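Local coordinates for protein myosin-2 (Saccharomyces cerevisiae, PDB 6IXO) that carries organelles and other cargo along actin cables as a class V myosin heavy chain, its globular tail, the part given here, binding cargo receptors, at residues Glu199-Met202 / Asp203-Leu206; Ile246-Arg249 / Asn250-Ser253; Gln259-Tyr262 / Asn263-Leu267; Cys282-His285 / Leu286-Ala290. All coordinates share one frame; numbering follows the deposited sequence.

All four contacts are local and belong to the all-helical globular tail, the cargo-binding domain. Contacts 1 and 3 have centres 12 Å apart and touch: in the R266 conformer given, one of two deposited, D203 OD1 and R266 NH2 form a 2.7 Å salt bridge between helices 202-218 and 254-273. Contact 3 also packs on contact 4, their centres 10 Å apart, with V264 CG1 at 3.6 Å from I287 CG1. Contact 2, the turn between helices 223-247 and 254-273, stands apart; its nearest atoms are about 6 Å from contact 3 and about 5 Å from contact 4. The sulfate at R249 in contact 2 probably came from the crystallisation liquor.

Contact 1: residues Glu199-Met202 / Asp203-Leu206; sequences EYTM and DDIL
T201 and D204 form a capping box at the start of helix 202-218, a local contact where the loop after helix 134-180 enters that helix, within the globular tail domain. T201 is the N-cap residue. Its OG1 accepts a weak bond from D203 N at 3.3 Å, the N-H...O angle being only 124°. The return bond is much better formed: T201 N donates to D204 OD2 at 2.8 Å and 168°, reaching the carboxylate oxygen on its anti side, somewhat out of the carboxylate plane. Two torsions set up this exchange. T201 OG1 sits between its own backbone N and carbonyl carbon (chi1 65°), facing the first turn, while D204 CG lies anti to its carbonyl carbon, which swings the carboxylate back over the T201 amide.

The same carboxylate oxygen lies at the edge of the Y200 ring, near its plane, with ring and carboxylate almost perpendicular. On the buried side the M202 chain, bent at chi2 and chi3, folds its methyl CE to 4.2 Å from I205 CB; M202 also packs on V178 and N263, so it fills the join with helices 134-180 and 254-273. The D203 carboxylate pairs with one conformer of R266 of the latter helix. After a weak helical bond from I205 N to T201 O, L206 N bonds M202 O at 2.8 Å.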
loop_
_atom_site.group_PDB
_atom_site.type_symbol
_atom_site.label_atom_id
_atom_site.label_comp_id
_atom_site.label_asym_id
_atom_site.label_seq_id
_atom_site.Cartn_x
_atom_site.Cartn_y
_atom_site.Cartn_z
ATOM N N GLU A 199 -5.609 18.672 -16.210
ATOM C CA GLU A 199 -4.370 17.905 -16.306
ATOM C C GLU A 199 -4.566 16.455 -15.863
ATOM O O GLU A 199 -4.490 15.551 -16.688
ATOM C CB GLU A 199 -3.259 18.552 -15.478
ATOM C CG GLU A 199 -1.920 17.817 -15.564
ATOM C CD GLU A 199 -0.888 18.362 -14.591
ATOM O OE1 GLU A 199 0.290 17.937 -14.668
ATOM O OE2 GLU A 199 -1.260 19.212 -13.747
ATOM N N TYR A 200 -4.807 16.215 -14.574
ATOM C CA TYR A 200 -5.125 14.832 -14.140
ATOM C C TYR A 200 -6.631 14.586 -14.271
ATOM O O TYR A 200 -7.449 15.450 -13.941
ATOM C CB TYR A 200 -4.677 14.553 -12.714
ATOM C CG TYR A 200 -3.191 14.686 -12.555
ATOM C CD1 TYR A 200 -2.338 13.758 -13.121
ATOM C CD2 TYR A 200 -2.639 15.773 -11.880
ATOM C CE1 TYR A 200 -0.964 13.884 -12.995
ATOM C CE2 TYR A 200 -1.276 15.916 -11.766
ATOM C CZ TYR A 200 -0.444 14.970 -12.323
ATOM O OH TYR A 200 0.917 15.105 -12.203
ATOM N N THR A 201 -6.990 13.416 -14.787
ATOM C CA THR A 201 -8.403 13.047 -14.978
ATOM C C THR A 201 -8.688 11.746 -14.247
ATOM O O THR A 201 -7.761 11.074 -13.803
ATOM C CB THR A 201 -8.749 12.863 -16.443
ATOM O OG1 THR A 201 -8.019 11.748 -16.950
ATOM C CG2 THR A 201 -8.382 14.126 -17.261
ATOM N N MET A 202 -9.958 11.376 -14.165
ATOM C CA MET A 202 -10.346 10.107 -13.563
ATOM C C MET A 202 -9.641 8.939 -14.210
ATOM O O MET A 202 -9.373 7.931 -13.543
ATOM C CB MET A 202 -11.853 9.893 -13.665
ATOM C CG MET A 202 -12.643 10.736 -12.739
ATOM S SD MET A 202 -11.980 10.680 -11.071
ATOM C CE MET A 202 -12.209 8.958 -10.546
ATOM N N ASP A 203 -9.344 9.033 -15.504
ATOM C CA ASP A 203 -8.560 7.953 -16.112
ATOM C C ASP A 203 -7.211 7.758 -15.438
ATOM O O ASP A 203 -6.705 6.640 -15.360
ATOM C CB ASP A 203 -8.339 8.213 -17.591
ATOM C CG ASP A 203 -9.557 7.851 -18.417
ATOM O OD1 ASP A 203 -10.315 6.936 -17.996
ATOM O OD2 ASP A 203 -9.742 8.482 -19.473
ATOM N N ASP A 204 -6.609 8.842 -14.975
ATOM C CA ASP A 204 -5.323 8.704 -14.329
ATOM C C ASP A 204 -5.501 8.027 -12.991
ATOM O O ASP A 204 -4.626 7.268 -12.563
ATOM C CB ASP A 204 -4.633 10.043 -14.135
ATOM C CG ASP A 204 -4.373 10.741 -15.445
ATOM O OD1 ASP A 204 -3.829 10.102 -16.366
ATOM O OD2 ASP A 204 -4.785 11.913 -15.561
ATOM N N ILE A 205 -6.613 8.327 -12.325
ATOM C CA ILE A 205 -6.883 7.725 -11.021
ATOM C C ILE A 205 -7.180 6.233 -11.166
ATOM O O ILE A 205 -6.710 5.393 -10.370
ATOM C CB ILE A 205 -8.080 8.418 -10.326
ATOM C CG1 ILE A 205 -7.757 9.902 -10.108
ATOM C CG2 ILE A 205 -8.373 7.761 -8.987
ATOM C CD1 ILE A 205 -6.417 10.145 -9.302
ATOM N N LEU A 206 -7.982 5.897 -12.174
ATOM C CA LEU A 206 -8.265 4.487 -12.405
ATOM C C LEU A 206 -6.984 3.720 -12.772
ATOM O O LEU A 206 -6.776 2.593 -12.317
ATOM C CB LEU A 206 -9.316 4.349 -13.516
ATOM C CG LEU A 206 -10.645 4.925 -13.026
ATOM C CD1 LEU A 206 -11.609 4.960 -14.195
ATOM C CD2 LEU A 206 -11.193 4.052 -11.946
#

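Contact 2: residues Ile246-Arg249 / Asn250-Ser253; sequences IMKR and NFLS. With SO4 (sulfate ion), chain C.
K248 has its CG anti to the carbonyl carbon (chi1 -69°) and F251 has its CG anti to the backbone N (chi1 -178°), and with these torsions the two side chains run side by side and point the same way. The lysine lays its methylene CD over one face of the phenylalanine ring, 3.7 Å from the centroid and 21° off the normal, a CH-pi contact. Its chain bends only at chi4, and NZ stands 5.2 Å from the centroid, at most a weak cation-pi attraction. Nearer the backbone, K248 CB meets F251 CB at 3.6 Å. With an alanine in place of F251, the lysine methylenes would probably lose the ring face under CD and be held less firmly.

R249 points the other way, its guanidinium holding a sulfate with two bonds: NH1 to O2 at 2.9 Å and NH2 to O3 at 2.8 Å. O2 lies in the guanidinium plane at its edge.

The turn links helix 223-247 to helix 254-273, which S253 caps through R256 N. K248 also rests on V179 and I180 of helix 134-180, and L252 packs against L245 of helix 223-247 and L321 of helix 315-323.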
loop_
_atom_site.group_PDB
_atom_site.type_symbol
_atom_site.label_atom_id
_atom_site.label_comp_id
_atom_site.label_asym_id
_atom_site.label_seq_id
_atom_site.Cartn_x
_atom_site.Cartn_y
_atom_site.Cartn_z
ATOM N N ILE A 246 -15.857 21.270 0.086
ATOM C CA ILE A 246 -16.713 22.003 1.022
ATOM C C ILE A 246 -16.246 23.466 1.227
ATOM O O ILE A 246 -17.013 24.320 1.726
ATOM C CB ILE A 246 -16.794 21.272 2.402
ATOM C CG1 ILE A 246 -18.050 21.770 3.150
ATOM C CG2 ILE A 246 -15.447 21.394 3.205
ATOM C CD1 ILE A 246 -18.442 20.978 4.348
ATOM N N MET A 247 -15.004 23.761 0.847
ATOM C CA MET A 247 -14.523 25.169 0.926
ATOM C C MET A 247 -14.950 26.035 -0.261
ATOM O O MET A 247 -14.792 27.246 -0.237
ATOM C CB MET A 247 -12.996 25.191 1.010
ATOM C CG MET A 247 -12.446 24.529 2.258
ATOM S SD MET A 247 -10.667 24.834 2.489
ATOM C CE MET A 247 -9.995 23.737 1.237
ATOM N N LYS A 248 -15.452 25.424 -1.335
ATOM C CA LYS A 248 -15.615 26.194 -2.559
ATOM C C LYS A 248 -16.932 26.964 -2.533
ATOM O O LYS A 248 -17.989 26.391 -2.314
ATOM C CB LYS A 248 -15.538 25.283 -3.792
ATOM C CG LYS A 248 -14.078 24.756 -3.968
ATOM C CD LYS A 248 -13.944 23.891 -5.210
ATOM C CE LYS A 248 -12.507 23.339 -5.310
ATOM N NZ LYS A 248 -11.531 24.390 -5.701
ATOM N N ARG A 249 -16.850 28.270 -2.708
ATOM C CA ARG A 249 -18.042 29.104 -2.512
ATOM C C ARG A 249 -18.653 29.567 -3.803
ATOM O O ARG A 249 -19.805 30.068 -3.849
ATOM C CB ARG A 249 -17.686 30.311 -1.615
ATOM C CG ARG A 249 -17.395 29.822 -0.231
ATOM C CD ARG A 249 -16.982 30.901 0.692
ATOM N NE ARG A 249 -18.148 31.677 1.076
ATOM C CZ ARG A 249 -18.203 32.385 2.195
ATOM N NH1 ARG A 249 -19.292 33.090 2.490
ATOM N NH2 ARG A 249 -17.157 32.376 3.018
ATOM N N ASN A 250 -17.931 29.405 -4.895
ATOM C CA ASN A 250 -18.601 29.816 -6.145
ATOM C C ASN A 250 -18.463 28.689 -7.178
ATOM O O ASN A 250 -17.918 28.892 -8.266
ATOM C CB ASN A 250 -18.002 31.136 -6.653
ATOM C CG ASN A 250 -18.670 31.623 -7.911
ATOM O OD1 ASN A 250 -19.824 31.290 -8.167
ATOM N ND2 ASN A 250 -17.948 32.402 -8.712
ATOM N N PHE A 251 -18.953 27.494 -6.831
ATOM C CA PHE A 251 -18.553 26.306 -7.571
ATOM C C PHE A 251 -19.579 25.190 -7.517
ATOM O O PHE A 251 -19.811 24.494 -8.506
ATOM C CB PHE A 251 -17.216 25.828 -6.987
ATOM C CG PHE A 251 -16.610 24.629 -7.671
ATOM C CD1 PHE A 251 -15.822 24.782 -8.808
ATOM C CD2 PHE A 251 -16.771 23.347 -7.129
ATOM C CE1 PHE A 251 -15.214 23.668 -9.407
ATOM C CE2 PHE A 251 -16.145 22.242 -7.707
ATOM C CZ PHE A 251 -15.358 22.413 -8.845
ATOM N N LEU A 252 -20.164 24.992 -6.346
ATOM C CA LEU A 252 -21.089 23.877 -6.140
ATOM C C LEU A 252 -22.421 24.225 -6.816
ATOM O O LEU A 252 -22.942 25.306 -6.623
ATOM C CB LEU A 252 -21.295 23.616 -4.648
ATOM C CG LEU A 252 -19.990 23.426 -3.828
ATOM C CD1 LEU A 252 -20.339 23.566 -2.380
ATOM C CD2 LEU A 252 -19.457 22.001 -4.142
ATOM N N SER A 253 -22.911 23.318 -7.648
ATOM C CA SER A 253 -24.058 23.573 -8.513
ATOM C C SER A 253 -24.600 22.216 -8.950
ATOM O O SER A 253 -23.939 21.167 -8.759
ATOM C CB SER A 253 -23.672 24.376 -9.745
ATOM O OG SER A 253 -22.838 23.591 -10.611
HETATM S S SO4 C . -18.470 33.279 6.013
HETATM O O1 SO4 C . -18.671 33.690 7.400
HETATM O O2 SO4 C . -18.877 34.355 5.114
HETATM O O3 SO4 C . -17.063 32.965 5.792
HETATM O O4 SO4 C . -19.270 32.091 5.733
#

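Contact 3: residues Gln259-Tyr262 / Asn263-Leu267; sequences QLNY and NVTRL
N263 opens the second half of this helical stretch by bonding its backbone N to Q259 O at 2.9 Å, an ordinary i to i+4 link within helix 254-273. Its side chain, with CG anti to the carbonyl carbon (chi1 -72°), lies back along the same carbonyl, but its amide is held chiefly from outside, ND2 donating to V178 O. V264 follows with its N on L260 O. One of its methyls, CG2, comes alongside L260 CD1 at 3.7 Å, the two side chains pointing the same way; this is the apolar side of the turn.

T265 comes alongside N261. Its N bonds N261 O at 2.8 Å and 161°, and its OG1 comes within 2.7 Å of the same carbonyl oxygen and 2.8 Å of N261 OD1. The asparagine side chain, CG anti to the backbone N at chi1 167°, points the same way as the threonine and presents OD1 to that hydroxyl. R266 N bonds Y262 O at 3.3 Å, and R266 CG approaches the same oxygen at 3.2 Å. In the conformer given, one of two deposited, the arginine bends at chi3 and its guanidinium pairs with D203. L267 carries the helix on, packing on F209 and L234.

The helix is thus enclosed on several sides: N263 and R266 meet M202 of helix 202-218, L260 meets A290, and V264 meets L286 and I287, of helix 284-294, and L260 reaches L245 of helix 223-247.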
loop_
_atom_site.group_PDB
_atom_site.type_symbol
_atom_site.label_atom_id
_atom_site.label_comp_id
_atom_site.label_asym_id
_atom_site.label_seq_id
_atom_site.Cartn_x
_atom_site.Cartn_y
_atom_site.Cartn_z
ATOM N N GLN A 259 -21.390 16.069 -12.580
ATOM C CA GLN A 259 -20.018 15.690 -12.947
ATOM C C GLN A 259 -19.302 14.972 -11.843
ATOM O O GLN A 259 -18.569 13.993 -12.105
ATOM C CB GLN A 259 -19.188 16.898 -13.379
ATOM C CG GLN A 259 -19.711 17.407 -14.705
ATOM C CD GLN A 259 -18.981 18.610 -15.198
ATOM O OE1 GLN A 259 -18.039 18.478 -15.973
ATOM N NE2 GLN A 259 -19.404 19.802 -14.757
ATOM N N LEU A 260 -19.476 15.442 -10.617
ATOM C CA LEU A 260 -18.919 14.739 -9.467
ATOM C C LEU A 260 -19.478 13.304 -9.384
ATOM O O LEU A 260 -18.734 12.337 -9.091
ATOM C CB LEU A 260 -19.188 15.504 -8.166
ATOM C CG LEU A 260 -18.683 14.894 -6.846
ATOM C CD1 LEU A 260 -17.100 14.826 -6.844
ATOM C CD2 LEU A 260 -19.147 15.740 -5.621
ATOM N N ASN A 261 -20.781 13.165 -9.603
ATOM C CA ASN A 261 -21.427 11.850 -9.622
ATOM C C ASN A 261 -20.696 10.955 -10.617
ATOM O O ASN A 261 -20.313 9.834 -10.272
ATOM C CB ASN A 261 -22.930 11.982 -9.975
ATOM C CG ASN A 261 -23.581 10.633 -10.311
ATOM O OD1 ASN A 261 -23.225 9.619 -9.770
ATOM N ND2 ASN A 261 -24.517 10.640 -11.234
ATOM N N TYR A 262 -20.463 11.452 -11.832
ATOM C CA TYR A 262 -19.852 10.599 -12.868
ATOM C C TYR A 262 -18.410 10.248 -12.468
ATOM O O TYR A 262 -17.968 9.109 -12.654
ATOM C CB TYR A 262 -19.852 11.286 -14.235
ATOM C CG TYR A 262 -21.220 11.438 -14.867
ATOM C CD1 TYR A 262 -22.326 10.789 -14.341
ATOM C CD2 TYR A 262 -21.399 12.249 -15.994
ATOM C CE1 TYR A 262 -23.600 10.933 -14.949
ATOM C CE2 TYR A 262 -22.643 12.417 -16.584
ATOM C CZ TYR A 262 -23.751 11.756 -16.070
ATOM O OH TYR A 262 -24.992 11.895 -16.699
ATOM N N ASN A 263 -17.677 11.217 -11.927
ATOM C CA ASN A 263 -16.301 10.906 -11.476
ATOM C C ASN A 263 -16.245 9.835 -10.393
ATOM O O ASN A 263 -15.500 8.813 -10.483
ATOM C CB ASN A 263 -15.643 12.193 -10.973
ATOM C CG ASN A 263 -15.309 13.149 -12.091
ATOM O OD1 ASN A 263 -15.370 12.774 -13.275
ATOM N ND2 ASN A 263 -14.922 14.414 -11.731
ATOM N N VAL A 264 -17.021 10.043 -9.345
ATOM C CA VAL A 264 -17.058 9.134 -8.208
ATOM C C VAL A 264 -17.632 7.752 -8.536
ATOM O O VAL A 264 -17.134 6.704 -8.061
ATOM C CB VAL A 264 -17.881 9.767 -7.051
ATOM C CG1 VAL A 264 -17.895 8.884 -5.834
ATOM C CG2 VAL A 264 -17.248 11.091 -6.680
ATOM N N THR A 265 -18.696 7.721 -9.338
ATOM C CA THR A 265 -19.296 6.444 -9.683
ATOM C C THR A 265 -18.267 5.592 -10.412
ATOM O O THR A 265 -18.210 4.367 -10.222
ATOM C CB THR A 265 -20.556 6.640 -10.574
ATOM O OG1 THR A 265 -21.483 7.437 -9.832
ATOM C CG2 THR A 265 -21.212 5.298 -10.933
ATOM N N ARG A 266 -17.445 6.195 -11.255
ATOM C CA ARG A 266 -16.481 5.375 -12.000
ATOM C C ARG A 266 -15.520 4.684 -11.024
ATOM O O ARG A 266 -15.141 3.541 -11.218
ATOM C CB ARG A 266 -15.705 6.216 -13.009
ATOM C CG ARG A 266 -16.557 6.660 -14.229
ATOM C CD ARG A 266 -15.858 7.779 -15.013
ATOM N NE ARG A 266 -14.599 7.351 -15.637
ATOM C CZ ARG A 266 -13.791 8.173 -16.304
ATOM N NH1 ARG A 266 -14.115 9.456 -16.447
ATOM N NH2 ARG A 266 -12.671 7.717 -16.839
ATOM N N LEU A 267 -15.145 5.383 -9.974
ATOM C CA LEU A 267 -14.207 4.812 -9.000
ATOM C C LEU A 267 -14.925 3.738 -8.203
ATOM O O LEU A 267 -14.398 2.654 -7.959
ATOM C CB LEU A 267 -13.641 5.909 -8.086
ATOM C CG LEU A 267 -12.474 5.496 -7.180
ATOM C CD1 LEU A 267 -11.313 4.826 -7.974
ATOM C CD2 LEU A 267 -11.975 6.749 -6.456
#

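Contact 4: residues Cys282-His285 / Leu286-Ala290; sequences CLQH and LIQTA
The amides of Q284 and Q288 meet edge to edge rather than face to face, their planes turned 50° apart. Q288 NE2 donates to Q284 OE1 at 2.9 Å and 165°; the donor lies in the carbonyl plane of the acceptor, on a lone pair, and the oxygen lies close to the plane of the Q288 amide. The other edges of both groups are held as well: Q284 NE2 bonds T280 O and Q288 OE1 accepts from S312 N, which fixes the rotation of each amide. Q284 gets there by a chain bent at chi2 (-41°), whereas Q288 is extended beyond CG. Beside the first amide, I287 CD1 comes to 3.5 Å from Q284 NE2. A leucine in place of Q288 would probably leave Q284 OE1 and S312 N without these partners in a buried spot.

The backbone makes the i to i+4 bonds of the helix. I287 N bonds L283 O at 2.9 Å, and Q288 N bonds Q284 O at the same length. H285 O is gripped twice by T289, from N at 3.0 Å and from OG1 at 2.7 Å. The H285 ring is held by D238, since ND1 bonds one of its carboxylate oxygens while the other takes L286 N.

L286 and I287 pack on V264 of helix 254-273, and T289 on F242 of helix 223-247. The arrangement is the first two turns of helix 284-294, with L283 at the N-cap position, in the helical DIL region of the myosin V cargo-binding tail.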
loop_
_atom_site.group_PDB
_atom_site.type_symbol
_atom_site.label_atom_id
_atom_site.label_comp_id
_atom_site.label_asym_id
_atom_site.label_seq_id
_atom_site.Cartn_x
_atom_site.Cartn_y
_atom_site.Cartn_z
ATOM N N CYS A 282 -16.208 3.504 1.717
ATOM C CA CYS A 282 -15.066 4.412 1.721
ATOM C C CYS A 282 -15.330 5.767 1.027
ATOM O O CYS A 282 -14.593 6.719 1.280
ATOM C CB CYS A 282 -13.870 3.782 1.034
ATOM S SG CYS A 282 -13.329 2.230 1.808
ATOM N N LEU A 283 -16.314 5.847 0.126
ATOM C CA LEU A 283 -16.444 7.078 -0.687
ATOM C C LEU A 283 -17.703 7.831 -0.326
ATOM O O LEU A 283 -18.178 8.701 -1.081
ATOM C CB LEU A 283 -16.451 6.750 -2.197
ATOM C CG LEU A 283 -15.193 6.057 -2.749
ATOM C CD1 LEU A 283 -15.469 5.413 -4.115
ATOM C CD2 LEU A 283 -14.077 7.077 -2.830
ATOM N N GLN A 284 -18.256 7.488 0.819
ATOM C CA GLN A 284 -19.595 7.970 1.121
ATOM C C GLN A 284 -19.688 9.493 1.200
ATOM O O GLN A 284 -20.738 10.051 0.923
ATOM C CB GLN A 284 -20.104 7.362 2.433
ATOM C CG GLN A 284 -20.931 6.074 2.282
ATOM C CD GLN A 284 -21.917 6.085 1.108
ATOM O OE1 GLN A 284 -22.959 6.747 1.151
ATOM N NE2 GLN A 284 -21.592 5.336 0.062
ATOM N N HIS A 285 -18.630 10.185 1.605
ATOM C CA HIS A 285 -18.795 11.631 1.719
ATOM C C HIS A 285 -18.889 12.257 0.370
ATOM O O HIS A 285 -19.632 13.228 0.200
ATOM C CB HIS A 285 -17.644 12.276 2.510
ATOM C CG HIS A 285 -17.530 11.750 3.907
ATOM N ND1 HIS A 285 -16.636 10.752 4.262
ATOM C CD2 HIS A 285 -18.230 12.044 5.029
ATOM C CE1 HIS A 285 -16.769 10.476 5.547
ATOM N NE2 HIS A 285 -17.727 11.247 6.041
ATOM N N LEU A 286 -18.087 11.766 -0.569
ATOM C CA LEU A 286 -18.183 12.243 -1.970
ATOM C C LEU A 286 -19.510 11.828 -2.604
ATOM O O LEU A 286 -20.205 12.624 -3.285
ATOM C CB LEU A 286 -17.031 11.682 -2.813
ATOM C CG LEU A 286 -15.676 12.246 -2.421
ATOM C CD1 LEU A 286 -14.610 11.548 -3.248
ATOM C CD2 LEU A 286 -15.703 13.782 -2.732
ATOM N N ILE A 287 -19.891 10.578 -2.385
ATOM C CA ILE A 287 -21.160 10.116 -2.994
ATOM C C ILE A 287 -22.335 10.981 -2.452
ATOM O O ILE A 287 -23.220 11.462 -3.200
ATOM C CB ILE A 287 -21.388 8.613 -2.703
ATOM C CG1 ILE A 287 -20.371 7.776 -3.500
ATOM C CG2 ILE A 287 -22.892 8.179 -2.949
ATOM C CD1 ILE A 287 -20.301 6.264 -3.059
ATOM N N GLN A 288 -22.354 11.177 -1.143
ATOM C CA GLN A 288 -23.486 11.897 -0.548
ATOM C C GLN A 288 -23.444 13.385 -0.932
ATOM O O GLN A 288 -24.472 14.032 -1.037
ATOM C CB GLN A 288 -23.476 11.713 0.967
ATOM C CG GLN A 288 -23.985 10.321 1.399
ATOM C CD GLN A 288 -23.750 10.045 2.881
ATOM O OE1 GLN A 288 -23.780 10.965 3.700
ATOM N NE2 GLN A 288 -23.496 8.767 3.229
ATOM N N THR A 289 -22.249 13.932 -1.118
ATOM C CA THR A 289 -22.164 15.322 -1.593
ATOM C C THR A 289 -22.749 15.470 -2.993
ATOM O O THR A 289 -23.548 16.408 -3.271
ATOM C CB THR A 289 -20.717 15.802 -1.564
ATOM O OG1 THR A 289 -20.315 15.826 -0.200
ATOM C CG2 THR A 289 -20.551 17.235 -2.168
ATOM N N ALA A 290 -22.365 14.556 -3.880
ATOM C CA ALA A 290 -22.938 14.529 -5.235
ATOM C C ALA A 290 -24.446 14.463 -5.180
ATOM O O ALA A 290 -25.154 15.159 -5.949
ATOM C CB ALA A 290 -22.363 13.335 -6.029
#